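General secretion pathway protein H (Vibrio cholerae, PDB 4DQ9) forms part of the type II secretion pseudopilus tip complex, critical for recognising and binding the proteins and toxins exported from the periplasm. Local coordinates at residues Arg41-Gln46 and Thr62-Leu67. Residues are numbered along the deposited sequence; the frame is centred on the assembly and turned at random.
Sequences RLTFLQ and TNQTTL. With NA (sodium ion), chain C.
The beta hairpin of strands 41-48 and 54-66, at the edge of the antiparallel sheet packed against helix 2-27 of this pseudopilin, is paired here, at the end away from its turn, through L42 and T65, a hydrogen-bonded pair. L42 N gives to T65 O at 2.9 Å and T65 N returns to L42 O at 2.8 Å, both nearly straight, while F44 N reaches N63 O at 2.8 Å where the second strand resumes after a short break. On the helix-facing side, L42 CB lies 3.8 Å from T65 OG1. The F44 ring, also on this side, turns an edge to the N63 carbonyl, with CD2 3.4 Å from N63 O; F13 and R16 of the helix touch this layer.

R41, T43, Q64 and T66 line the opposite face. With CG anti to the backbone N (chi1 -162°), the extended Q64 chain lies alongside T43 and crosses R41 at a slant, the amide and guanidinium planes 57° apart, with Q64 CD 3.2 Å from R41 CD. R41 NE makes a weak bond to T66 OG1. T43 OG1 joins this polar row to a sodium ion, 2.6 Å away, that D36 also binds. The same hydroxyl donates its proton to a lone pair of Q64 OE1, with T43 OG1 and Q64 OE1 2.9 Å apart.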
loop_
_atom_site.group_PDB
_atom_site.type_symbol
_atom_site.label_atom_id
_atom_site.label_comp_id
_atom_site.label_asym_id
_atom_site.label_seq_id
_atom_site.Cartn_x
_atom_site.Cartn_y
_atom_site.Cartn_z
ATOM N N ARG A 41 8.380 8.332 14.808
ATOM C CA ARG A 41 8.333 9.097 13.583
ATOM C C ARG A 41 7.007 8.918 12.881
ATOM O O ARG A 41 6.422 7.784 12.929
ATOM C CB ARG A 41 9.480 8.616 12.700
ATOM C CG ARG A 41 9.770 9.651 11.673
ATOM C CD ARG A 41 11.126 9.398 10.961
ATOM N NE ARG A 41 12.221 9.244 11.890
ATOM C CZ ARG A 41 13.315 8.542 11.595
ATOM N NH1 ARG A 41 13.453 7.951 10.395
ATOM N NH2 ARG A 41 14.276 8.429 12.493
ATOM N N LEU A 42 6.534 9.973 12.185
ATOM C CA LEU A 42 5.345 9.839 11.391
ATOM C C LEU A 42 5.808 10.311 10.039
ATOM O O LEU A 42 6.427 11.426 9.920
ATOM C CB LEU A 42 4.266 10.748 11.952
ATOM C CG LEU A 42 3.783 10.422 13.376
ATOM C CD1 LEU A 42 2.991 11.651 13.976
ATOM C CD2 LEU A 42 3.011 9.087 13.263
ATOM N N THR A 43 5.459 9.532 9.015
ATOM C CA THR A 43 5.838 9.987 7.637
ATOM C C THR A 43 4.597 10.036 6.751
ATOM O O THR A 43 3.761 9.145 6.831
ATOM C CB THR A 43 6.777 8.957 7.019
ATOM O OG1 THR A 43 7.890 8.795 7.932
ATOM C CG2 THR A 43 7.378 9.428 5.608
ATOM N N PHE A 44 4.502 11.093 5.929
ATOM C CA PHE A 44 3.291 11.402 5.180
ATOM C C PHE A 44 3.591 11.106 3.724
ATOM O O PHE A 44 4.479 11.705 3.162
ATOM C CB PHE A 44 2.908 12.857 5.442
ATOM C CG PHE A 44 2.638 13.091 6.939
ATOM C CD1 PHE A 44 1.393 12.859 7.460
ATOM C CD2 PHE A 44 3.667 13.589 7.740
ATOM C CE1 PHE A 44 1.143 13.040 8.837
ATOM C CE2 PHE A 44 3.390 13.751 9.133
ATOM C CZ PHE A 44 2.153 13.453 9.603
ATOM N N LEU A 45 2.918 10.097 3.190
ATOM C CA LEU A 45 3.227 9.448 1.897
ATOM C C LEU A 45 2.119 9.671 0.855
ATOM O O LEU A 45 0.948 9.886 1.181
ATOM C CB LEU A 45 3.343 7.950 2.112
ATOM C CG LEU A 45 4.378 7.573 3.155
ATOM C CD1 LEU A 45 4.254 6.092 3.536
ATOM C CD2 LEU A 45 5.795 7.867 2.675
ATOM N N GLN A 46 2.510 9.611 -0.428
ATOM C CA GLN A 46 1.658 9.615 -1.566
ATOM C C GLN A 46 1.875 8.351 -2.382
ATOM O O GLN A 46 2.968 7.878 -2.512
ATOM C CB GLN A 46 1.910 10.814 -2.427
ATOM C CG GLN A 46 0.921 10.988 -3.618
ATOM C CD GLN A 46 1.238 12.151 -4.557
ATOM O OE1 GLN A 46 2.404 12.537 -4.718
ATOM N NE2 GLN A 46 0.166 12.686 -5.246
ATOM N N THR A 62 5.765 19.810 5.883
ATOM C CA THR A 62 6.799 18.811 5.880
ATOM C C THR A 62 6.180 17.419 5.898
ATOM O O THR A 62 5.052 17.233 6.366
ATOM C CB THR A 62 7.702 18.930 7.113
ATOM O OG1 THR A 62 6.901 18.911 8.282
ATOM C CG2 THR A 62 8.467 20.259 7.080
ATOM N N ASN A 63 6.908 16.459 5.368
ATOM C CA ASN A 63 6.385 15.111 5.204
ATOM C C ASN A 63 6.922 14.058 6.218
ATOM O O ASN A 63 6.607 12.926 6.068
ATOM C CB ASN A 63 6.577 14.645 3.751
ATOM C CG ASN A 63 8.048 14.611 3.352
ATOM O OD1 ASN A 63 8.919 14.173 4.088
ATOM N ND2 ASN A 63 8.344 15.062 2.133
ATOM N N GLN A 64 7.725 14.450 7.196
ATOM C CA GLN A 64 8.166 13.553 8.232
ATOM C C GLN A 64 8.285 14.365 9.510
ATOM O O GLN A 64 8.834 15.475 9.488
ATOM C CB GLN A 64 9.512 12.978 7.880
ATOM C CG GLN A 64 9.762 11.762 8.684
ATOM C CD GLN A 64 10.840 10.902 8.103
ATOM O OE1 GLN A 64 10.624 9.723 7.693
ATOM N NE2 GLN A 64 12.005 11.448 8.094
ATOM N N THR A 65 7.737 13.851 10.580
ATOM C CA THR A 65 7.915 14.514 11.911
ATOM C C THR A 65 8.460 13.472 12.909
ATOM O O THR A 65 8.152 12.297 12.807
ATOM C CB THR A 65 6.667 15.177 12.454
ATOM O OG1 THR A 65 5.663 14.177 12.604
ATOM C CG2 THR A 65 6.155 16.296 11.504
ATOM N N THR A 66 9.300 13.882 13.872
ATOM C CA THR A 66 9.848 12.952 14.867
ATOM C C THR A 66 9.561 13.621 16.226
ATOM O O THR A 66 9.755 14.847 16.427
ATOM C CB THR A 66 11.369 12.700 14.659
ATOM O OG1 THR A 66 11.630 12.226 13.310
ATOM C CG2 THR A 66 11.894 11.731 15.736
ATOM N N LEU A 67 8.989 12.854 17.126
ATOM C CA LEU A 67 8.720 13.378 18.461
ATOM C C LEU A 67 10.030 13.804 19.196
ATOM O O LEU A 67 11.032 13.131 19.077
ATOM C CB LEU A 67 7.967 12.408 19.335
ATOM C CG LEU A 67 6.588 11.958 18.948
ATOM C CD1 LEU A 67 6.144 10.918 20.045
ATOM C CD2 LEU A 67 5.709 13.118 18.800
HETATM NA NA NA C . 7.361 7.150 9.912
#